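PDB 3PPB: putative tetR family transcription regulator from Shewanella loihica, which probably binds DNA through a helix-turn-helix domain and regulates transcription, as other TetR-family proteins do. Local coordinates for residues Gly80-Asp85 and Ser142-Glu147; Gln66-Ala71 and Gly159-Ala164; Leu15-Gln20 and Ala33-Glu38; Glu58-Gly63 and Gln104-Leu109; Pro172-Trp175 and His179-Ser182. All blocks are in the same frame, centred on the assembly; numbering follows the deposited sequence.

Contact 1: Gly80-Asp85 and Ser142-Glu147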
# COMPACT_ATOMS: atom_id res chain seq x y z
N GLY A 80 -1.69 15.82 -26.94
CA GLY A 80 -0.49 16.59 -26.64
C GLY A 80 -0.48 17.29 -25.30
O GLY A 80 0.56 17.85 -24.91
N ASP A 81 -1.63 17.30 -24.58
CA ASP A 81 -1.70 17.95 -23.28
C ASP A 81 -1.41 16.91 -22.20
O ASP A 81 -2.15 15.92 -22.04
CB ASP A 81 -3.06 18.64 -23.06
CG ASP A 81 -3.11 19.41 -21.75
OD1 ASP A 81 -2.70 20.59 -21.74
OD2 ASP A 81 -3.46 18.82 -20.72
N LEU A 82 -0.32 17.14 -21.46
CA LEU A 82 0.12 16.22 -20.43
C LEU A 82 -0.91 16.03 -19.30
O LEU A 82 -1.14 14.90 -18.90
CB LEU A 82 1.47 16.63 -19.84
CG LEU A 82 1.95 15.71 -18.69
CD1 LEU A 82 2.51 14.37 -19.20
CD2 LEU A 82 2.82 16.44 -17.71
N LYS A 83 -1.48 17.12 -18.77
CA LYS A 83 -2.45 17.03 -17.68
C LYS A 83 -3.67 16.23 -18.12
O LYS A 83 -4.17 15.39 -17.36
CB LYS A 83 -2.84 18.42 -17.18
CG LYS A 83 -3.68 18.38 -15.90
CD LYS A 83 -4.14 19.75 -15.51
CE LYS A 83 -4.83 19.71 -14.17
NZ LYS A 83 -4.94 21.08 -13.61
N GLN A 84 -4.13 16.44 -19.37
CA GLN A 84 -5.27 15.72 -19.93
C GLN A 84 -4.95 14.24 -20.04
O GLN A 84 -5.80 13.43 -19.69
CB GLN A 84 -5.64 16.29 -21.30
CG GLN A 84 -6.92 15.69 -21.89
CD GLN A 84 -7.13 16.10 -23.34
OE1 GLN A 84 -6.20 16.14 -24.16
NE2 GLN A 84 -8.37 16.38 -23.67
N ASP A 85 -3.74 13.89 -20.52
CA ASP A 85 -3.31 12.49 -20.66
C ASP A 85 -3.19 11.84 -19.29
O ASP A 85 -3.64 10.70 -19.13
CB ASP A 85 -1.97 12.38 -21.41
CG ASP A 85 -1.95 12.87 -22.86
OD1 ASP A 85 -3.03 13.02 -23.45
OD2 ASP A 85 -0.85 13.12 -23.39
N SER A 142 8.43 20.62 -19.34
CA SER A 142 7.44 21.62 -19.77
C SER A 142 7.10 22.63 -18.66
O SER A 142 6.34 23.57 -18.90
CB SER A 142 6.16 20.94 -20.25
OG SER A 142 5.49 20.31 -19.17
N GLY A 143 7.65 22.42 -17.46
CA GLY A 143 7.41 23.28 -16.32
C GLY A 143 6.08 23.06 -15.62
O GLY A 143 5.65 23.93 -14.87
N GLU A 144 5.41 21.91 -15.87
CA GLU A 144 4.15 21.58 -15.21
C GLU A 144 4.37 20.80 -13.92
O GLU A 144 3.59 20.95 -13.00
CB GLU A 144 3.24 20.74 -16.13
CG GLU A 144 2.64 21.51 -17.29
CD GLU A 144 1.93 20.59 -18.27
OE1 GLU A 144 2.61 20.04 -19.17
OE2 GLU A 144 0.70 20.40 -18.12
N LEU A 145 5.41 19.93 -13.87
CA LEU A 145 5.66 19.07 -12.71
C LEU A 145 6.91 19.47 -11.95
O LEU A 145 7.90 19.89 -12.54
CB LEU A 145 5.74 17.57 -13.13
CG LEU A 145 4.53 17.01 -13.89
CD1 LEU A 145 4.72 15.54 -14.23
CD2 LEU A 145 3.22 17.26 -13.14
N ALA A 146 6.85 19.35 -10.62
CA ALA A 146 7.95 19.65 -9.71
C ALA A 146 9.13 18.71 -9.96
O ALA A 146 8.97 17.58 -10.47
CB ALA A 146 7.47 19.52 -8.27
N GLU A 147 10.32 19.18 -9.59
CA GLU A 147 11.54 18.42 -9.81
C GLU A 147 11.98 17.69 -8.56
O GLU A 147 12.93 18.11 -7.90
CB GLU A 147 12.66 19.32 -10.34
CG GLU A 147 12.30 19.92 -11.68
CD GLU A 147 13.23 21.01 -12.11
OE1 GLU A 147 12.94 22.18 -11.80
OE2 GLU A 147 14.25 20.68 -12.76
O HOH W 1 1.74 19.63 -22.18
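The apolar part is one leucine pair: L82 and L145 meet end to end through methyls, CD2 of L82 lying 4.1 Å from CD1 of L145, and W189 of helix 178-192 touches both. E144 runs alongside L82, antiparallel to it, its extended chain bringing OE1 to 3.7 Å from L82 CB. No direct hydrogen bond joins the segments. A water bridges them instead: it donates to E144 OE1 at 3.2 Å and accepts weakly from L82 N at 3.3 Å. Two acids face the same helix start, D81 OD1 and E144 OE2 being 5.0 Å apart, a repulsion the helix N terminus would probably ease. D81 caps that helix, its OD2 taking Q84 N at 2.8 Å. Helix 130-141 ends at G143, whose positive phi and two bonds back into the last turn make a Schellman motif. The capped start of helix 82-99 is thus packed, through L82, against the residues following that motif, in the all-helical tetracycline repressor-like fold.

Contact 2: Gln66-Ala71 and Gly159-Ala164. With EDO (1,2-ethanediol), chain G; EDO (1,2-ethanediol), chain H.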
# COMPACT_ATOMS: atom_id res chain seq x y z
N GLN A 66 1.62 -6.28 -16.64
CA GLN A 66 1.59 -6.06 -18.08
C GLN A 66 0.16 -5.80 -18.58
O GLN A 66 -0.04 -4.87 -19.35
CB GLN A 66 2.25 -7.20 -18.86
CG GLN A 66 2.53 -6.81 -20.33
CD GLN A 66 3.50 -5.67 -20.47
OE1 GLN A 66 4.66 -5.77 -20.10
NE2 GLN A 66 3.03 -4.52 -20.97
N GLU A 67 -0.83 -6.58 -18.11
CA GLU A 67 -2.24 -6.39 -18.45
C GLU A 67 -2.72 -4.98 -18.08
O GLU A 67 -3.38 -4.31 -18.87
CB GLU A 67 -3.11 -7.43 -17.74
CG GLU A 67 -3.03 -8.81 -18.33
CD GLU A 67 -3.84 -9.82 -17.54
OE1 GLU A 67 -4.90 -9.43 -17.00
OE2 GLU A 67 -3.39 -10.99 -17.43
N PHE A 68 -2.39 -4.55 -16.85
CA PHE A 68 -2.74 -3.23 -16.33
C PHE A 68 -2.14 -2.12 -17.21
O PHE A 68 -2.85 -1.20 -17.63
CB PHE A 68 -2.23 -3.12 -14.88
CG PHE A 68 -2.37 -1.76 -14.24
CD1 PHE A 68 -3.61 -1.31 -13.77
CD2 PHE A 68 -1.26 -0.94 -14.04
CE1 PHE A 68 -3.72 -0.08 -13.13
CE2 PHE A 68 -1.37 0.29 -13.40
CZ PHE A 68 -2.61 0.72 -12.95
N ALA A 69 -0.83 -2.23 -17.50
CA ALA A 69 -0.09 -1.26 -18.31
C ALA A 69 -0.68 -1.16 -19.70
O ALA A 69 -0.93 -0.05 -20.17
CB ALA A 69 1.38 -1.64 -18.37
N ASP A 70 -0.99 -2.32 -20.32
CA ASP A 70 -1.60 -2.43 -21.65
C ASP A 70 -2.99 -1.78 -21.70
O ASP A 70 -3.26 -1.03 -22.63
CB ASP A 70 -1.70 -3.90 -22.08
CG ASP A 70 -0.39 -4.59 -22.46
OD1 ASP A 70 0.67 -3.92 -22.43
OD2 ASP A 70 -0.43 -5.80 -22.81
N ALA A 71 -3.84 -2.03 -20.68
CA ALA A 71 -5.21 -1.49 -20.60
C ALA A 71 -5.24 0.02 -20.46
O ALA A 71 -5.99 0.68 -21.18
CB ALA A 71 -5.97 -2.13 -19.44
N GLY A 159 1.60 4.76 -4.68
CA GLY A 159 0.94 4.84 -3.38
C GLY A 159 -0.42 5.52 -3.46
O GLY A 159 -1.37 5.11 -2.78
N GLN A 160 -0.52 6.59 -4.26
CA GLN A 160 -1.78 7.32 -4.40
C GLN A 160 -2.79 6.50 -5.16
O GLN A 160 -3.97 6.53 -4.82
CB GLN A 160 -1.58 8.69 -5.06
CG GLN A 160 -0.78 9.63 -4.15
CD GLN A 160 -0.79 11.01 -4.67
OE1 GLN A 160 -0.09 11.34 -5.64
NE2 GLN A 160 -1.61 11.86 -4.05
N TYR A 161 -2.33 5.72 -6.16
CA TYR A 161 -3.23 4.81 -6.89
C TYR A 161 -3.80 3.77 -5.91
O TYR A 161 -5.01 3.50 -5.90
CB TYR A 161 -2.48 4.12 -8.05
CG TYR A 161 -3.22 2.94 -8.64
CD1 TYR A 161 -4.29 3.13 -9.52
CD2 TYR A 161 -2.91 1.64 -8.26
CE1 TYR A 161 -5.00 2.05 -10.04
CE2 TYR A 161 -3.64 0.55 -8.76
CZ TYR A 161 -4.68 0.76 -9.66
OH TYR A 161 -5.41 -0.29 -10.17
N LEU A 162 -2.93 3.17 -5.09
CA LEU A 162 -3.38 2.14 -4.15
C LEU A 162 -4.31 2.71 -3.10
O LEU A 162 -5.25 2.04 -2.69
CB LEU A 162 -2.19 1.43 -3.49
CG LEU A 162 -1.34 0.54 -4.44
CD1 LEU A 162 -0.12 0.04 -3.73
CD2 LEU A 162 -2.16 -0.64 -4.98
N ALA A 163 -4.09 3.97 -2.69
CA ALA A 163 -4.95 4.64 -1.71
C ALA A 163 -6.33 4.92 -2.32
O ALA A 163 -7.33 4.66 -1.67
CB ALA A 163 -4.31 5.93 -1.25
N ALA A 164 -6.38 5.41 -3.58
CA ALA A 164 -7.65 5.76 -4.23
C ALA A 164 -8.46 4.51 -4.56
O ALA A 164 -9.68 4.53 -4.40
CB ALA A 164 -7.40 6.60 -5.51
C1 EDO G . -7.53 -6.92 -18.19
O1 EDO G . -6.57 -7.39 -17.23
C2 EDO G . -6.85 -5.93 -19.12
O2 EDO G . -7.82 -5.36 -20.01
C1 EDO H . -4.24 -14.97 -14.64
O1 EDO H . -5.46 -14.31 -15.00
C2 EDO H . -3.13 -14.51 -15.58
O2 EDO H . -2.97 -13.09 -15.46
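F68 of helix 53-74 and Y161 of helix 150-170 point at one another, and their rings span the distance between helices whose nearest CA atoms stay 12.4 Å apart. Each ring leaves its helix with CG anti to the backbone N (chi1 173° for F68, 167° for Y161), a shared choice that sends both toward the opposite helix. They meet obliquely, centroids 5.2 Å apart and planes at 58°. The far end of F68 does the touching: its CZ stands 3.9 Å above one face of the tyrosine ring, offset toward the rim, while its CE1 approaches the phenolic end, 3.4 Å from Y161 OH and 3.7 Å from Y161 CZ. The hydroxyl has its polar partner elsewhere, in a hydrogen bond with Q104 OE1, which satisfies it in this buried place and would probably hold the phenol end in position. F68 is further boxed in by edge-to-face meetings with W96 and F107, and Y161 packs on A93, L94 and A97 of helix 82-99. Two ethanediols hydrogen-bond to the carboxylate of E67; another ethanediol and a tetraethylene glycol lie near the tyrosine side chain. An aromatic cluster of this kind, close to the centre of the chain and beside bound small molecules, is consistent with the ligand pocket in the helical C-terminal domain of TetR-family regulators.

Contact 3: Leu15-Gln20 and Ala33-Glu38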
# COMPACT_ATOMS: atom_id res chain seq x y z
N LEU A 15 -1.90 -20.43 -13.48
CA LEU A 15 -1.80 -18.99 -13.25
C LEU A 15 -3.11 -18.40 -12.69
O LEU A 15 -3.06 -17.72 -11.67
CB LEU A 15 -1.40 -18.28 -14.55
CG LEU A 15 0.07 -18.38 -14.93
CD1 LEU A 15 0.26 -18.11 -16.41
CD2 LEU A 15 0.92 -17.43 -14.09
N GLU A 16 -4.26 -18.73 -13.30
CA GLU A 16 -5.61 -18.30 -12.88
C GLU A 16 -5.98 -18.82 -11.48
O GLU A 16 -6.60 -18.09 -10.70
CB GLU A 16 -6.68 -18.78 -13.88
CG GLU A 16 -6.76 -17.95 -15.15
CD GLU A 16 -7.91 -18.32 -16.07
OE1 GLU A 16 -9.00 -18.66 -15.55
OE2 GLU A 16 -7.73 -18.23 -17.30
N THR A 17 -5.66 -20.09 -11.19
CA THR A 17 -5.96 -20.73 -9.89
C THR A 17 -5.06 -20.11 -8.82
O THR A 17 -5.56 -19.81 -7.73
CB THR A 17 -5.83 -22.27 -9.97
OG1 THR A 17 -6.88 -22.82 -10.78
CG2 THR A 17 -5.87 -22.92 -8.61
N ALA A 18 -3.75 -19.92 -9.13
CA ALA A 18 -2.76 -19.28 -8.24
C ALA A 18 -3.22 -17.87 -7.86
O ALA A 18 -3.14 -17.50 -6.68
CB ALA A 18 -1.38 -19.23 -8.89
N LEU A 19 -3.72 -17.09 -8.85
CA LEU A 19 -4.20 -15.72 -8.62
C LEU A 19 -5.31 -15.73 -7.57
O LEU A 19 -5.23 -14.98 -6.60
CB LEU A 19 -4.68 -15.07 -9.93
CG LEU A 19 -5.36 -13.69 -9.81
CD1 LEU A 19 -4.34 -12.58 -9.57
CD2 LEU A 19 -6.18 -13.38 -11.04
N GLN A 20 -6.32 -16.60 -7.76
CA GLN A 20 -7.43 -16.76 -6.82
C GLN A 20 -6.93 -17.11 -5.41
O GLN A 20 -7.31 -16.46 -4.44
CB GLN A 20 -8.41 -17.84 -7.31
CG GLN A 20 -9.21 -17.45 -8.55
N ALA A 33 0.39 -27.97 -3.92
CA ALA A 33 -0.54 -29.12 -4.04
C ALA A 33 -1.96 -28.61 -4.23
O ALA A 33 -2.65 -29.05 -5.16
CB ALA A 33 -0.45 -30.02 -2.81
N THR A 34 -2.37 -27.62 -3.41
CA THR A 34 -3.67 -26.97 -3.52
C THR A 34 -3.81 -26.30 -4.90
O THR A 34 -4.83 -26.50 -5.54
CB THR A 34 -3.88 -25.95 -2.40
OG1 THR A 34 -3.72 -26.59 -1.14
CG2 THR A 34 -5.24 -25.28 -2.47
N ILE A 35 -2.78 -25.57 -5.36
CA ILE A 35 -2.81 -24.88 -6.67
C ILE A 35 -3.03 -25.90 -7.78
O ILE A 35 -3.95 -25.71 -8.58
CB ILE A 35 -1.54 -24.03 -6.96
CG1 ILE A 35 -1.32 -22.93 -5.88
CG2 ILE A 35 -1.63 -23.42 -8.38
CD1 ILE A 35 0.08 -22.16 -5.96
N ALA A 36 -2.19 -26.96 -7.81
CA ALA A 36 -2.25 -28.03 -8.81
C ALA A 36 -3.63 -28.67 -8.86
O ALA A 36 -4.22 -28.74 -9.95
CB ALA A 36 -1.19 -29.08 -8.54
N ARG A 37 -4.16 -29.09 -7.69
CA ARG A 37 -5.48 -29.73 -7.55
C ARG A 37 -6.59 -28.83 -8.06
O ARG A 37 -7.38 -29.25 -8.92
CB ARG A 37 -5.75 -30.10 -6.09
CG ARG A 37 -7.05 -30.90 -5.88
CD ARG A 37 -7.31 -31.26 -4.43
NE ARG A 37 -7.44 -30.09 -3.55
CZ ARG A 37 -6.51 -29.69 -2.69
NH1 ARG A 37 -5.36 -30.34 -2.60
NH2 ARG A 37 -6.72 -28.62 -1.93
N GLU A 38 -6.65 -27.58 -7.55
CA GLU A 38 -7.68 -26.62 -7.96
C GLU A 38 -7.58 -26.31 -9.46
O GLU A 38 -8.61 -26.06 -10.08
CB GLU A 38 -7.61 -25.34 -7.11
CG GLU A 38 -7.93 -25.53 -5.64
CD GLU A 38 -9.40 -25.57 -5.31
OE1 GLU A 38 -10.06 -26.59 -5.60
OE2 GLU A 38 -9.90 -24.56 -4.74
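No ring takes part where T17 and A18 meet I35 and E38; the flat group approached most closely is the peptide carbonyl of I35, whose O has T17 CG2 3.4 Å away. T17 and E38 cross at about a right angle, and it is CB of the glutamate that does the touching, 3.3 Å from CG2 of T17. Chi1 of T17 (-69°) sets the methyl toward helix 33-38 and the hydroxyl back along its own helix, where OG1 hydrogen-bonds to A13 O. These two helices belong to the three-helix DNA-binding domain of the TetR family; 33-38 lies in the predicted helix-turn-helix, and 15-20 crosses it at 126° with axes 8.8 Å apart. A serine in place of T17 would probably leave E38 CB and the I35 carbonyl without the methyl that packs on them. Deeper in, I35 CG2 lies 4.2 Å from both A18 N and A18 CB, the small alanine letting the backbones close to 5.8 Å between the CA atoms of A18 and I35. L56 of helix 53-74 touches both residues.

Contact 4: Glu58-Gly63 and Gln104-Leu109. With EDO (1,2-ethanediol), chain F; EDO (1,2-ethanediol), chain I.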
# COMPACT_ATOMS: atom_id res chain seq x y z
N GLU A 58 6.07 -14.57 -9.16
CA GLU A 58 6.78 -13.55 -9.94
C GLU A 58 6.22 -13.45 -11.37
O GLU A 58 6.02 -12.34 -11.86
CB GLU A 58 8.28 -13.86 -9.97
CG GLU A 58 8.94 -13.64 -8.63
CD GLU A 58 10.39 -14.08 -8.50
OE1 GLU A 58 10.94 -14.64 -9.47
OE2 GLU A 58 10.97 -13.86 -7.41
N GLN A 59 5.93 -14.61 -12.00
CA GLN A 59 5.38 -14.65 -13.36
C GLN A 59 3.96 -14.10 -13.36
O GLN A 59 3.60 -13.37 -14.28
CB GLN A 59 5.43 -16.08 -13.96
CG GLN A 59 6.86 -16.59 -14.27
CD GLN A 59 7.66 -15.64 -15.14
OE1 GLN A 59 7.30 -15.34 -16.28
NE2 GLN A 59 8.76 -15.12 -14.59
N LEU A 60 3.17 -14.45 -12.33
CA LEU A 60 1.82 -13.93 -12.18
C LEU A 60 1.85 -12.41 -12.02
O LEU A 60 1.13 -11.68 -12.72
CB LEU A 60 1.15 -14.60 -10.97
CG LEU A 60 -0.27 -14.15 -10.64
CD1 LEU A 60 -1.24 -14.42 -11.80
CD2 LEU A 60 -0.75 -14.79 -9.34
N PHE A 61 2.71 -11.93 -11.09
CA PHE A 61 2.91 -10.51 -10.78
C PHE A 61 3.18 -9.70 -12.03
O PHE A 61 2.46 -8.75 -12.30
CB PHE A 61 4.06 -10.35 -9.76
CG PHE A 61 4.35 -8.94 -9.32
CD1 PHE A 61 3.55 -8.31 -8.37
CD2 PHE A 61 5.43 -8.23 -9.84
CE1 PHE A 61 3.81 -7.00 -7.98
CE2 PHE A 61 5.70 -6.93 -9.43
CZ PHE A 61 4.89 -6.33 -8.50
N LEU A 62 4.21 -10.10 -12.82
CA LEU A 62 4.61 -9.39 -14.03
C LEU A 62 3.52 -9.44 -15.10
O LEU A 62 3.29 -8.43 -15.80
CB LEU A 62 5.95 -9.92 -14.59
CG LEU A 62 7.19 -9.74 -13.70
CD1 LEU A 62 8.35 -10.55 -14.24
CD2 LEU A 62 7.58 -8.26 -13.53
N GLY A 63 2.83 -10.58 -15.17
CA GLY A 63 1.72 -10.80 -16.09
C GLY A 63 0.57 -9.84 -15.86
O GLY A 63 0.12 -9.18 -16.80
N GLN A 104 -7.03 -6.57 -8.89
CA GLN A 104 -6.81 -5.36 -8.11
C GLN A 104 -6.49 -5.72 -6.63
O GLN A 104 -5.55 -5.16 -6.07
CB GLN A 104 -8.01 -4.39 -8.20
CG GLN A 104 -7.90 -3.16 -7.30
CD GLN A 104 -6.63 -2.36 -7.51
OE1 GLN A 104 -6.04 -2.34 -8.60
NE2 GLN A 104 -6.20 -1.65 -6.47
N ALA A 105 -7.23 -6.68 -6.04
CA ALA A 105 -6.95 -7.14 -4.67
C ALA A 105 -5.50 -7.71 -4.59
O ALA A 105 -4.81 -7.48 -3.61
CB ALA A 105 -7.96 -8.20 -4.26
N PHE A 106 -5.05 -8.40 -5.68
CA PHE A 106 -3.70 -8.95 -5.85
C PHE A 106 -2.67 -7.80 -5.80
O PHE A 106 -1.65 -7.95 -5.14
CB PHE A 106 -3.60 -9.75 -7.17
CG PHE A 106 -2.20 -10.23 -7.51
CD1 PHE A 106 -1.72 -11.42 -6.98
CD2 PHE A 106 -1.37 -9.49 -8.34
CE1 PHE A 106 -0.42 -11.86 -7.26
CE2 PHE A 106 -0.07 -9.93 -8.62
CZ PHE A 106 0.39 -11.12 -8.10
N PHE A 107 -2.96 -6.65 -6.46
CA PHE A 107 -2.05 -5.48 -6.41
C PHE A 107 -2.00 -4.92 -4.99
O PHE A 107 -0.94 -4.66 -4.45
CB PHE A 107 -2.47 -4.37 -7.39
CG PHE A 107 -2.15 -4.55 -8.85
CD1 PHE A 107 -1.14 -5.43 -9.26
CD2 PHE A 107 -2.79 -3.79 -9.81
CE1 PHE A 107 -0.82 -5.56 -10.61
CE2 PHE A 107 -2.44 -3.89 -11.16
CZ PHE A 107 -1.47 -4.78 -11.55
N GLN A 108 -3.16 -4.77 -4.38
CA GLN A 108 -3.26 -4.23 -3.03
C GLN A 108 -2.42 -5.11 -2.08
O GLN A 108 -1.66 -4.60 -1.27
CB GLN A 108 -4.75 -4.16 -2.64
CG GLN A 108 -5.14 -3.04 -1.70
CD GLN A 108 -4.81 -1.63 -2.15
OE1 GLN A 108 -3.76 -1.10 -1.80
NE2 GLN A 108 -5.72 -0.95 -2.84
N LEU A 109 -2.45 -6.41 -2.27
CA LEU A 109 -1.67 -7.28 -1.40
C LEU A 109 -0.18 -7.37 -1.74
O LEU A 109 0.61 -7.54 -0.81
CB LEU A 109 -2.26 -8.70 -1.43
CG LEU A 109 -3.62 -8.92 -0.79
CD1 LEU A 109 -4.28 -10.16 -1.35
CD2 LEU A 109 -3.49 -9.00 0.73
C1 EDO F . -0.72 -2.18 0.84
O1 EDO F . -1.85 -2.06 -0.03
C2 EDO F . 0.43 -1.35 0.27
O2 EDO F . 1.67 -1.76 0.87
C1 EDO I . 8.57 -13.42 -4.58
O1 EDO I . 9.52 -12.77 -5.42
C2 EDO I . 9.19 -14.51 -3.72
O2 EDO I . 10.56 -14.26 -3.37
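The backbones of F61 and F107 come nearest, 8.3 Å between CA atoms, where helix 53-74 passes helix 101-110, but F106 carries most of the contact. Its CG is anti to the backbone N (chi1 174°), which drives the ring straight at the other helix. The ring enters edge first: F61 CA lies near its plane, 3.7 Å from CE2 and equally far from CZ of F106. The two phenylalanine side chains cross at about a right angle, with CD1 of F61 4.0 Å from CE2 of F106. On its other flank L60 slants past the F106 side chain, its CD2 3.6 Å from F106 CE1 and its CG 4.0 Å from F106 CZ. L19 of helix 10-24 packs on both L60 and F106. F61 leans in turn on V120 and A124 of helix 118-128. Helix 53-74 probably reaches from the DNA-binding to the ligand-binding part, as in TetR relatives. All three touching residues are buried, and the closest approaches are all carbon to carbon. Without a hydrogen bond between the segments, the contact rests on van der Waals fit and the exclusion of water.

Contact 5: Pro172-Trp175 and His179-Ser182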
# COMPACT_ATOMS: atom_id res chain seq x y z
N PRO A 172 -17.87 1.71 -2.87
CA PRO A 172 -18.14 1.62 -4.32
C PRO A 172 -19.16 2.63 -4.84
O PRO A 172 -19.05 3.03 -5.99
CB PRO A 172 -18.62 0.17 -4.52
CG PRO A 172 -19.02 -0.29 -3.17
CD PRO A 172 -18.18 0.43 -2.18
N GLU A 173 -20.08 3.10 -3.98
CA GLU A 173 -21.07 4.12 -4.35
C GLU A 173 -20.39 5.47 -4.66
O GLU A 173 -20.90 6.24 -5.47
CB GLU A 173 -22.16 4.26 -3.26
CG GLU A 173 -21.78 5.09 -2.03
CD GLU A 173 -20.87 4.50 -0.96
OE1 GLU A 173 -20.49 3.31 -1.06
OE2 GLU A 173 -20.56 5.23 0.01
N ARG A 174 -19.23 5.74 -4.05
CA ARG A 174 -18.52 7.01 -4.25
C ARG A 174 -17.83 7.05 -5.61
O ARG A 174 -17.63 8.13 -6.14
CB ARG A 174 -17.53 7.27 -3.12
CG ARG A 174 -18.28 7.41 -1.81
CD ARG A 174 -17.42 7.91 -0.68
NE ARG A 174 -18.04 7.60 0.60
CZ ARG A 174 -17.56 7.97 1.78
NH1 ARG A 174 -16.44 8.69 1.85
NH2 ARG A 174 -18.20 7.64 2.89
N TRP A 175 -17.52 5.88 -6.20
CA TRP A 175 -16.90 5.79 -7.53
C TRP A 175 -17.89 6.29 -8.59
O TRP A 175 -17.48 6.74 -9.65
CB TRP A 175 -16.42 4.33 -7.81
CG TRP A 175 -15.97 4.09 -9.23
CD1 TRP A 175 -16.59 3.28 -10.15
CD2 TRP A 175 -14.84 4.69 -9.91
NE1 TRP A 175 -15.90 3.33 -11.35
CE2 TRP A 175 -14.85 4.20 -11.24
CE3 TRP A 175 -13.86 5.63 -9.54
CZ2 TRP A 175 -13.91 4.63 -12.20
CZ3 TRP A 175 -12.92 6.02 -10.48
CH2 TRP A 175 -12.94 5.52 -11.79
N HIS A 179 -17.76 14.16 -8.12
CA HIS A 179 -17.02 15.01 -7.18
C HIS A 179 -15.92 14.18 -6.49
O HIS A 179 -14.81 14.67 -6.32
CB HIS A 179 -17.96 15.76 -6.18
CG HIS A 179 -18.41 15.00 -4.96
ND1 HIS A 179 -19.50 14.13 -5.00
CD2 HIS A 179 -17.95 15.05 -3.69
CE1 HIS A 179 -19.63 13.66 -3.77
NE2 HIS A 179 -18.71 14.17 -2.95
N GLU A 180 -16.21 12.90 -6.15
CA GLU A 180 -15.25 12.00 -5.51
C GLU A 180 -14.15 11.66 -6.49
O GLU A 180 -12.99 11.70 -6.13
CB GLU A 180 -15.93 10.71 -5.02
CG GLU A 180 -17.01 10.94 -3.96
CD GLU A 180 -16.53 11.02 -2.52
OE1 GLU A 180 -15.39 10.59 -2.23
OE2 GLU A 180 -17.30 11.51 -1.67
N ARG A 181 -14.51 11.34 -7.75
CA ARG A 181 -13.53 11.01 -8.80
C ARG A 181 -12.62 12.20 -9.08
O ARG A 181 -11.40 12.03 -9.12
CB ARG A 181 -14.26 10.58 -10.08
CG ARG A 181 -15.05 9.29 -9.90
CD ARG A 181 -15.29 8.56 -11.21
NE ARG A 181 -15.97 9.40 -12.20
CZ ARG A 181 -17.29 9.54 -12.29
NH1 ARG A 181 -18.09 8.88 -11.47
NH2 ARG A 181 -17.81 10.33 -13.21
N SER A 182 -13.19 13.41 -9.24
CA SER A 182 -12.42 14.61 -9.49
C SER A 182 -11.46 14.89 -8.35
O SER A 182 -10.31 15.24 -8.62
CB SER A 182 -13.33 15.81 -9.70
OG SER A 182 -14.01 15.62 -10.93
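W175 O receives NH1 of R181 in a fairly straight hydrogen bond, 2.9 Å long with an N-H...O angle of 160°. It closes the short connection between helices 150-170 and 178-192 in the C-terminal domain of the TetR fold. The oxygen lies at the edge of the guanidinium, near its plane, and the donor sits 25° out of the carbonyl plane. A bend at chi3 of the arginine (-57°) turns its guanidinium to the carbonyl. CD of R181 rests over one face of the indole, 3.7 Å from the centroid of its six-membered ring, a CH-pi contact. It comes to 3.5 Å from W175 CZ3. The guanidinium itself is too far from the ring for more than a weak cation-pi attraction. NE of R181 hydrogen-bonds to a tetraethylene glycol, probably from the crystallisation liquor. An alanine in place of R181 would probably leave W175 O without its donor and remove the CD contact from the indole face. R174 and E180 touch through their chains, E180 CB lying 3.3 Å from R174 O and R174 CD 3.7 Å from E180 OE1, while their charges are only near, NE to OE2 4.6 Å, beyond a salt bridge. Y167 OH hydrogen-bonds with both R174 NH1 and E180 OE1. E173 OE2 forms a salt bridge with R174, edge-on and in the guanidinium plane, 3.5 Å from NE.

In the fold
From the N terminus, contact 3 closes first, a short loop inside the DNA-binding domain. Contacts 4, 2 and 1 then open in turn, on helix 53-74 twice and at the start of helix 82-99. Contact 4 closes first of the three, on helix 101-110, and therefore crosses both others; contact 1 closes next, nested inside the loop of contact 2, which ends on helix 150-170. Contact 5 follows in series as a local turn into helix 178-192. Contacts 3 and 4 touch through L19, which packs on L60 and on F106, tying the DNA-binding helices to the rest of the chain; contacts 4 and 2 meet through Q104 and Y161. Contacts 1 and 3 lie on opposite sides of the chain's centre.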